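Local atomic coordinates of putative enoyl-CoA hydratase (PDB entry 3G64), a protein that probably acts on acyl-CoA thioesters as a member of the enoyl-CoA hydratase/isomerase (crotonase) family, its exact reaction not being established. Residues 108-116 against 225-233; 124-133 against 144-152. All coordinates share one frame; numbering follows the deposited sequence.

Contact 1 (108-116 against 225-233); sequences AVRECPFPV and AQTKALLTA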
loop_
_atom_site.group_PDB
_atom_site.type_symbol
_atom_site.label_atom_id
_atom_site.label_comp_id
_atom_site.label_asym_id
_atom_site.label_seq_id
_atom_site.Cartn_x
_atom_site.Cartn_y
_atom_site.Cartn_z
ATOM N N ALA A 108 -2.931 -12.859 -15.944
ATOM C CA ALA A 108 -2.503 -14.259 -15.987
ATOM C C ALA A 108 -1.178 -14.453 -15.210
ATOM O O ALA A 108 -0.992 -15.462 -14.524
ATOM C CB ALA A 108 -2.347 -14.720 -17.429
ATOM N N VAL A 109 -0.266 -13.485 -15.288
ATOM C CA VAL A 109 0.939 -13.583 -14.461
ATOM C C VAL A 109 0.573 -13.558 -12.982
ATOM O O VAL A 109 1.091 -14.345 -12.195
ATOM C CB VAL A 109 1.979 -12.481 -14.765
ATOM C CG1 VAL A 109 3.136 -12.531 -13.737
ATOM C CG2 VAL A 109 2.533 -12.654 -16.166
ATOM N N ARG A 110 -0.335 -12.660 -12.597
ATOM C CA ARG A 110 -0.749 -12.575 -11.199
ATOM C C ARG A 110 -1.482 -13.845 -10.704
ATOM O O ARG A 110 -1.500 -14.115 -9.491
ATOM C CB ARG A 110 -1.625 -11.313 -10.955
ATOM C CG ARG A 110 -0.839 -9.948 -11.197
ATOM C CD ARG A 110 0.453 -9.853 -10.316
ATOM N NE ARG A 110 0.218 -10.358 -8.950
ATOM C CZ ARG A 110 1.104 -11.065 -8.241
ATOM N NH1 ARG A 110 2.305 -11.362 -8.750
ATOM N NH2 ARG A 110 0.790 -11.500 -7.020
ATOM N N GLU A 111 -2.090 -14.599 -11.616
ATOM C CA GLU A 111 -2.975 -15.688 -11.196
ATOM C C GLU A 111 -2.441 -17.103 -11.418
ATOM O O GLU A 111 -3.061 -18.056 -10.966
ATOM C CB GLU A 111 -4.370 -15.559 -11.855
ATOM C CG GLU A 111 -5.220 -14.432 -11.282
ATOM C CD GLU A 111 -6.610 -14.328 -11.920
ATOM O OE1 GLU A 111 -6.905 -15.038 -12.906
ATOM O OE2 GLU A 111 -7.416 -13.519 -11.423
ATOM N N CYS A 112 -1.325 -17.248 -12.126
ATOM C CA CYS A 112 -0.827 -18.578 -12.456
ATOM C C CYS A 112 -0.289 -19.275 -11.205
ATOM O O CYS A 112 0.370 -18.641 -10.379
ATOM C CB CYS A 112 0.253 -18.508 -13.540
ATOM S SG CYS A 112 1.717 -17.484 -13.133
ATOM N N PRO A 113 -0.556 -20.589 -11.082
ATOM C CA PRO A 113 -0.284 -21.364 -9.863
ATOM C C PRO A 113 1.208 -21.713 -9.672
ATOM O O PRO A 113 1.532 -22.856 -9.371
ATOM C CB PRO A 113 -1.109 -22.631 -10.066
ATOM C CG PRO A 113 -1.143 -22.811 -11.579
ATOM C CD PRO A 113 -1.132 -21.408 -12.165
ATOM N N PHE A 114 2.086 -20.731 -9.827
ATOM C CA PHE A 114 3.524 -20.901 -9.595
ATOM C C PHE A 114 4.115 -19.523 -9.612
ATOM O O PHE A 114 3.584 -18.627 -10.269
ATOM C CB PHE A 114 4.210 -21.770 -10.665
ATOM C CG PHE A 114 3.770 -21.481 -12.081
ATOM C CD1 PHE A 114 4.328 -20.432 -12.802
ATOM C CD2 PHE A 114 2.795 -22.272 -12.692
ATOM C CE1 PHE A 114 3.911 -20.161 -14.112
ATOM C CE2 PHE A 114 2.369 -22.022 -13.986
ATOM C CZ PHE A 114 2.930 -20.953 -14.708
ATOM N N PRO A 115 5.220 -19.343 -8.884
ATOM C CA PRO A 115 5.936 -18.070 -8.839
ATOM C C PRO A 115 6.563 -17.729 -10.191
ATOM O O PRO A 115 7.092 -18.597 -10.910
ATOM C CB PRO A 115 7.070 -18.304 -7.804
ATOM C CG PRO A 115 7.002 -19.738 -7.419
ATOM C CD PRO A 115 5.851 -20.412 -8.086
ATOM N N VAL A 116 6.503 -16.449 -10.519
ATOM C CA VAL A 116 7.103 -15.945 -11.737
ATOM C C VAL A 116 8.228 -15.011 -11.334
ATOM O O VAL A 116 8.050 -14.162 -10.448
ATOM C CB VAL A 116 6.037 -15.205 -12.585
ATOM C CG1 VAL A 116 6.688 -14.473 -13.770
ATOM C CG2 VAL A 116 4.972 -16.205 -13.051
ATOM N N ALA A 225 2.237 -21.865 -4.159
ATOM C CA ALA A 225 1.213 -21.437 -5.090
ATOM C C ALA A 225 0.042 -20.780 -4.323
ATOM O O ALA A 225 -0.455 -19.725 -4.719
ATOM C CB ALA A 225 0.728 -22.627 -5.930
ATOM N N GLN A 226 -0.370 -21.400 -3.220
ATOM C CA GLN A 226 -1.391 -20.817 -2.369
ATOM C C GLN A 226 -0.933 -19.533 -1.680
ATOM O O GLN A 226 -1.748 -18.676 -1.386
ATOM C CB GLN A 226 -1.928 -21.826 -1.348
ATOM C CG GLN A 226 -2.836 -22.896 -1.977
ATOM C CD GLN A 226 -3.974 -22.278 -2.816
ATOM O OE1 GLN A 226 -3.869 -22.176 -4.031
ATOM N NE2 GLN A 226 -5.049 -21.855 -2.151
ATOM N N THR A 227 0.355 -19.392 -1.410
ATOM C CA THR A 227 0.841 -18.126 -0.862
ATOM C C THR A 227 0.590 -16.998 -1.879
ATOM O O THR A 227 0.133 -15.898 -1.523
ATOM C CB THR A 227 2.374 -18.184 -0.535
ATOM O OG1 THR A 227 2.610 -19.170 0.491
ATOM C CG2 THR A 227 2.878 -16.815 -0.042
ATOM N N LYS A 228 0.899 -17.277 -3.142
ATOM C CA LYS A 228 0.719 -16.301 -4.200
ATOM C C LYS A 228 -0.782 -16.015 -4.402
ATOM O O LYS A 228 -1.197 -14.866 -4.516
ATOM C CB LYS A 228 1.346 -16.817 -5.495
ATOM C CG LYS A 228 1.026 -15.961 -6.709
ATOM C CD LYS A 228 1.873 -16.400 -7.900
ATOM C CE LYS A 228 1.484 -15.647 -9.148
ATOM N NZ LYS A 228 2.478 -15.924 -10.238
ATOM N N ALA A 229 -1.580 -17.079 -4.447
ATOM C CA ALA A 229 -3.024 -16.953 -4.607
ATOM C C ALA A 229 -3.646 -16.089 -3.501
ATOM O O ALA A 229 -4.516 -15.268 -3.775
ATOM C CB ALA A 229 -3.705 -18.366 -4.656
ATOM N N LEU A 230 -3.193 -16.237 -2.260
ATOM C CA LEU A 230 -3.795 -15.453 -1.166
ATOM C C LEU A 230 -3.335 -13.991 -1.153
ATOM O O LEU A 230 -4.115 -13.099 -0.851
ATOM C CB LEU A 230 -3.588 -16.127 0.206
ATOM C CG LEU A 230 -4.760 -17.066 0.580
ATOM C CD1 LEU A 230 -5.069 -18.087 -0.524
ATOM C CD2 LEU A 230 -4.485 -17.778 1.873
ATOM N N LEU A 231 -2.067 -13.750 -1.470
ATOM C CA LEU A 231 -1.589 -12.377 -1.628
ATOM C C LEU A 231 -2.426 -11.644 -2.682
ATOM O O LEU A 231 -2.929 -10.532 -2.478
ATOM C CB LEU A 231 -0.112 -12.377 -2.073
ATOM C CG LEU A 231 0.882 -12.569 -0.928
ATOM C CD1 LEU A 231 2.272 -13.003 -1.457
ATOM C CD2 LEU A 231 0.951 -11.308 -0.066
ATOM N N THR A 232 -2.571 -12.293 -3.819
ATOM C CA THR A 232 -3.275 -11.700 -4.939
ATOM C C THR A 232 -4.741 -11.439 -4.628
ATOM O O THR A 232 -5.250 -10.335 -4.854
ATOM C CB THR A 232 -3.141 -12.611 -6.171
ATOM O OG1 THR A 232 -1.784 -12.550 -6.632
ATOM C CG2 THR A 232 -4.049 -12.166 -7.272
ATOM N N ALA A 233 -5.433 -12.455 -4.126
ATOM C CA ALA A 233 -6.861 -12.286 -3.816
ATOM C C ALA A 233 -7.081 -11.250 -2.729
ATOM O O ALA A 233 -8.019 -10.470 -2.810
ATOM C CB ALA A 233 -7.502 -13.645 -3.391
#
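K228 and R110 belong to a buried charge cluster at the C-terminal end of helix 92-111, where this helix turns toward strand 116-120. K228 reaches across from helix 221-234. Its CG lies opposite the backbone N (chi1 171°) and the rest of the chain is extended, which carries the ammonium group in past the last turn of the facing helix. There NZ donates to V109 O at 2.9 Å, almost in line with the carbonyl bond (173°). A second bond runs from K228 NZ to F114 O, also 2.9 Å, with the donor tilted out of that carbonyl's plane. D136 adds a salt bridge through OD2, so three oxygens grip NZ. The carbonyl end of the helix and the D136 carboxylate would probably stabilise the positive charge. V116 CG2 lies 3.8 Å from K228 NZ.

R110 shares the acid. Its NH1 pairs with D136 OD1 and bonds to A134 O. The chain bends at chi2 and chi3, and NH2 meets T232 OG1 at 2.8 Å, a weak bond with an N-H...O angle of 127°. The hydroxyl lies oblique to the guanidinium plane.

In this crotonase-like fold the contact joins the strand-bearing core to the C-terminal helices, which take part in subunit packing. On helix 221-234, T227 OG1 bonds to G157 N of the second subunit, while R110 packs on L239 of the third subunit.

P113 is the centre of an inverse gamma turn, closed by F114 N to C112 O at 2.8 Å. P113 O comes within 3.5 Å of A225 CB, one helical turn before K228.

Contact 2 (124-133 against 144-152); sequences AAGAGAVLAL and TRFAFLFTR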
loop_
_atom_site.group_PDB
_atom_site.type_symbol
_atom_site.label_atom_id
_atom_site.label_comp_id
_atom_site.label_asym_id
_atom_site.label_seq_id
_atom_site.Cartn_x
_atom_site.Cartn_y
_atom_site.Cartn_z
ATOM N N ALA A 124 13.830 -1.872 -19.021
ATOM C CA ALA A 124 12.502 -2.477 -18.940
ATOM C C ALA A 124 11.502 -1.330 -18.988
ATOM O O ALA A 124 11.262 -0.649 -17.984
ATOM C CB ALA A 124 12.353 -3.280 -17.629
ATOM N N ALA A 125 10.940 -1.106 -20.166
ATOM C CA ALA A 125 10.169 0.086 -20.433
ATOM C C ALA A 125 8.777 -0.304 -20.903
ATOM O O ALA A 125 8.593 -1.339 -21.568
ATOM C CB ALA A 125 10.875 0.934 -21.521
ATOM N N GLY A 126 7.798 0.530 -20.580
ATOM C CA GLY A 126 6.470 0.322 -21.122
ATOM C C GLY A 126 5.946 -1.028 -20.690
ATOM O O GLY A 126 6.031 -1.355 -19.520
ATOM N N ALA A 127 5.423 -1.825 -21.625
ATOM C CA ALA A 127 4.935 -3.171 -21.268
ATOM C C ALA A 127 6.007 -3.998 -20.581
ATOM O O ALA A 127 5.699 -4.823 -19.715
ATOM C CB ALA A 127 4.398 -3.912 -22.510
ATOM N N GLY A 128 7.276 -3.763 -20.930
ATOM C CA GLY A 128 8.376 -4.481 -20.286
ATOM C C GLY A 128 8.452 -4.225 -18.783
ATOM O O GLY A 128 8.667 -5.131 -17.973
ATOM N N ALA A 129 8.250 -2.970 -18.402
ATOM C CA ALA A 129 8.225 -2.615 -16.993
ATOM C C ALA A 129 6.981 -3.193 -16.292
ATOM O O ALA A 129 7.049 -3.570 -15.124
ATOM C CB ALA A 129 8.265 -1.062 -16.842
ATOM N N VAL A 130 5.848 -3.290 -16.992
ATOM C CA VAL A 130 4.643 -3.796 -16.313
ATOM C C VAL A 130 4.710 -5.301 -16.143
ATOM O O VAL A 130 4.267 -5.834 -15.120
ATOM C CB VAL A 130 3.310 -3.388 -16.996
ATOM C CG1 VAL A 130 2.069 -3.784 -16.071
ATOM C CG2 VAL A 130 3.310 -1.892 -17.281
ATOM N N LEU A 131 5.268 -5.988 -17.136
ATOM C CA LEU A 131 5.500 -7.422 -16.997
ATOM C C LEU A 131 6.435 -7.691 -15.813
ATOM O O LEU A 131 6.191 -8.587 -15.012
ATOM C CB LEU A 131 6.115 -7.980 -18.283
ATOM C CG LEU A 131 5.111 -8.073 -19.440
ATOM C CD1 LEU A 131 5.813 -8.614 -20.691
ATOM C CD2 LEU A 131 3.905 -8.959 -19.032
ATOM N N ALA A 132 7.485 -6.892 -15.689
ATOM C CA ALA A 132 8.380 -7.019 -14.542
ATOM C C ALA A 132 7.605 -6.783 -13.235
ATOM O O ALA A 132 7.722 -7.538 -12.278
ATOM C CB ALA A 132 9.549 -6.031 -14.665
ATOM N N LEU A 133 6.796 -5.732 -13.212
ATOM C CA LEU A 133 6.048 -5.379 -12.009
ATOM C C LEU A 133 5.046 -6.486 -11.614
ATOM O O LEU A 133 4.764 -6.687 -10.436
ATOM C CB LEU A 133 5.305 -4.051 -12.285
ATOM C CG LEU A 133 4.505 -3.364 -11.179
ATOM C CD1 LEU A 133 5.453 -2.961 -10.040
ATOM C CD2 LEU A 133 3.787 -2.146 -11.767
ATOM N N THR A 144 19.900 -2.177 -14.487
ATOM C CA THR A 144 18.443 -2.210 -14.708
ATOM C C THR A 144 17.828 -0.816 -14.653
ATOM O O THR A 144 18.076 -0.062 -13.704
ATOM C CB THR A 144 17.745 -3.096 -13.662
ATOM O OG1 THR A 144 18.199 -4.448 -13.811
ATOM C CG2 THR A 144 16.211 -3.033 -13.834
ATOM N N ARG A 145 17.070 -0.471 -15.692
ATOM C CA ARG A 145 16.387 0.816 -15.788
ATOM C C ARG A 145 14.889 0.650 -16.134
ATOM O O ARG A 145 14.549 0.334 -17.283
ATOM C CB ARG A 145 16.999 1.671 -16.896
ATOM C CG ARG A 145 18.517 1.817 -16.813
ATOM C CD ARG A 145 19.091 2.538 -18.038
ATOM N NE ARG A 145 19.962 3.531 -17.463
ATOM C CZ ARG A 145 19.867 4.845 -17.621
ATOM N NH1 ARG A 145 18.998 5.395 -18.469
ATOM N NH2 ARG A 145 20.710 5.609 -16.942
ATOM N N PHE A 146 14.015 0.895 -15.158
ATOM C CA PHE A 146 12.564 0.903 -15.374
ATOM C C PHE A 146 12.098 2.237 -15.925
ATOM O O PHE A 146 12.573 3.308 -15.504
ATOM C CB PHE A 146 11.803 0.719 -14.057
ATOM C CG PHE A 146 12.016 -0.587 -13.381
ATOM C CD1 PHE A 146 11.126 -1.640 -13.578
ATOM C CD2 PHE A 146 13.068 -0.744 -12.462
ATOM C CE1 PHE A 146 11.288 -2.868 -12.880
ATOM C CE2 PHE A 146 13.245 -1.965 -11.769
ATOM C CZ PHE A 146 12.361 -3.027 -11.994
ATOM N N ALA A 147 11.154 2.188 -16.851
ATOM C CA ALA A 147 10.504 3.411 -17.272
ATOM C C ALA A 147 9.044 3.129 -17.613
ATOM O O ALA A 147 8.744 2.336 -18.495
ATOM C CB ALA A 147 11.255 4.041 -18.484
ATOM N N PHE A 148 8.133 3.758 -16.881
ATOM C CA PHE A 148 6.694 3.556 -17.138
ATOM C C PHE A 148 6.244 4.665 -18.039
ATOM O O PHE A 148 5.609 5.610 -17.585
ATOM C CB PHE A 148 5.927 3.547 -15.807
ATOM C CG PHE A 148 6.273 2.366 -14.937
ATOM C CD1 PHE A 148 5.569 1.168 -15.059
ATOM C CD2 PHE A 148 7.325 2.431 -14.047
ATOM C CE1 PHE A 148 5.896 0.062 -14.262
ATOM C CE2 PHE A 148 7.658 1.320 -13.246
ATOM C CZ PHE A 148 6.930 0.138 -13.363
ATOM N N LEU A 149 6.623 4.571 -19.312
ATOM C CA LEU A 149 6.606 5.720 -20.198
ATOM C C LEU A 149 5.375 5.834 -21.140
ATOM O O LEU A 149 5.432 6.462 -22.186
ATOM C CB LEU A 149 7.934 5.796 -20.961
ATOM C CG LEU A 149 8.409 4.481 -21.555
ATOM C CD1 LEU A 149 7.300 3.904 -22.480
ATOM C CD2 LEU A 149 9.740 4.690 -22.296
ATOM N N PHE A 150 4.247 5.245 -20.747
ATOM C CA PHE A 150 3.025 5.381 -21.557
ATOM C C PHE A 150 2.618 6.808 -21.904
ATOM O O PHE A 150 2.198 7.087 -23.044
ATOM C CB PHE A 150 1.879 4.652 -20.830
ATOM C CG PHE A 150 2.247 3.244 -20.480
ATOM C CD1 PHE A 150 2.348 2.290 -21.482
ATOM C CD2 PHE A 150 2.593 2.904 -19.186
ATOM C CE1 PHE A 150 2.741 0.991 -21.189
ATOM C CE2 PHE A 150 2.974 1.603 -18.875
ATOM C CZ PHE A 150 3.032 0.641 -19.885
ATOM N N THR A 151 2.705 7.725 -20.944
ATOM C CA THR A 151 2.266 9.079 -21.254
ATOM C C THR A 151 3.160 9.709 -22.337
ATOM O O THR A 151 2.748 10.652 -23.019
ATOM C CB THR A 151 2.215 9.989 -20.024
ATOM O OG1 THR A 151 3.519 10.111 -19.473
ATOM C CG2 THR A 151 1.234 9.460 -18.955
ATOM N N ARG A 152 4.385 9.195 -22.505
ATOM C CA ARG A 152 5.257 9.737 -23.567
ATOM C C ARG A 152 4.796 9.379 -24.975
ATOM O O ARG A 152 5.309 9.957 -25.953
ATOM C CB ARG A 152 6.692 9.222 -23.456
ATOM C CG ARG A 152 7.219 9.289 -22.089
ATOM C CD ARG A 152 8.016 10.464 -21.890
ATOM N NE ARG A 152 8.823 10.283 -20.685
ATOM C CZ ARG A 152 9.843 11.061 -20.354
ATOM N NH1 ARG A 152 10.213 12.036 -21.165
ATOM N NH2 ARG A 152 10.481 10.870 -19.220
#
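The F148 ring carries A129 CB over one face, a CH-pi contact with CB 3.9 Å from the ring centroid and 20° off the normal. The L133 and F148 side chains cross at about a right angle, with L133 CD2 3.9 Å from F148 CE1 and oblique to the ring. The F146 ring turns its edge to the helix instead: A129 CB and A132 CB lie near its plane, and A132 CB is 4.0 Å from F146 CE1. F150 also uses its edge, with V130 CG2 3.6 Å from F150 CZ. F148 sets out away from segment 124-133, but CG lies opposite the carbonyl carbon (chi1 -66°), and this brings the ring back so that one face meets A129 CB.

The backbones form a parallel pair, strand 123-125 beside strand 145-147. A124 N bonds to R145 O at 2.9 Å, and A147 N returns to A124 O at 3.1 Å. G126 N then reaches A147 O at 2.9 Å, close to the line of the carbonyl bond (175°). G126 is the N-cap of helix 127-134, so the pair ends where the helix begins. By comparison with crotonase relatives, V130 and F150 probably stand where hydratases carry their two catalytic glutamates. A125 CB meets L149 CD2 at 4.0 Å. Helix 172-181 supplies L178 and L179 against F148, and helix 162-170 packs on L133.

Both contacts are largely buried, but they hold different elements. Contact 1 joins the end of helix 92-111 and the following turn to the later helix 221-234, across 108 intervening residues. Contact 2 is local: a short strand and the helix after it meet a strand and the loop that follows it, with ten residues between the segments. It is nested within the chain loop that contact 1 closes. Their centres lie 22 Å apart, and the nearest atoms are about 5 Å apart without touching. Contact 1 relies on buried charge and side-chain to carbonyl bonds. Contact 2 combines strand hydrogen bonds with small aliphatic groups packed on phenylalanine rings. Contact 1 also reaches a neighbouring subunit.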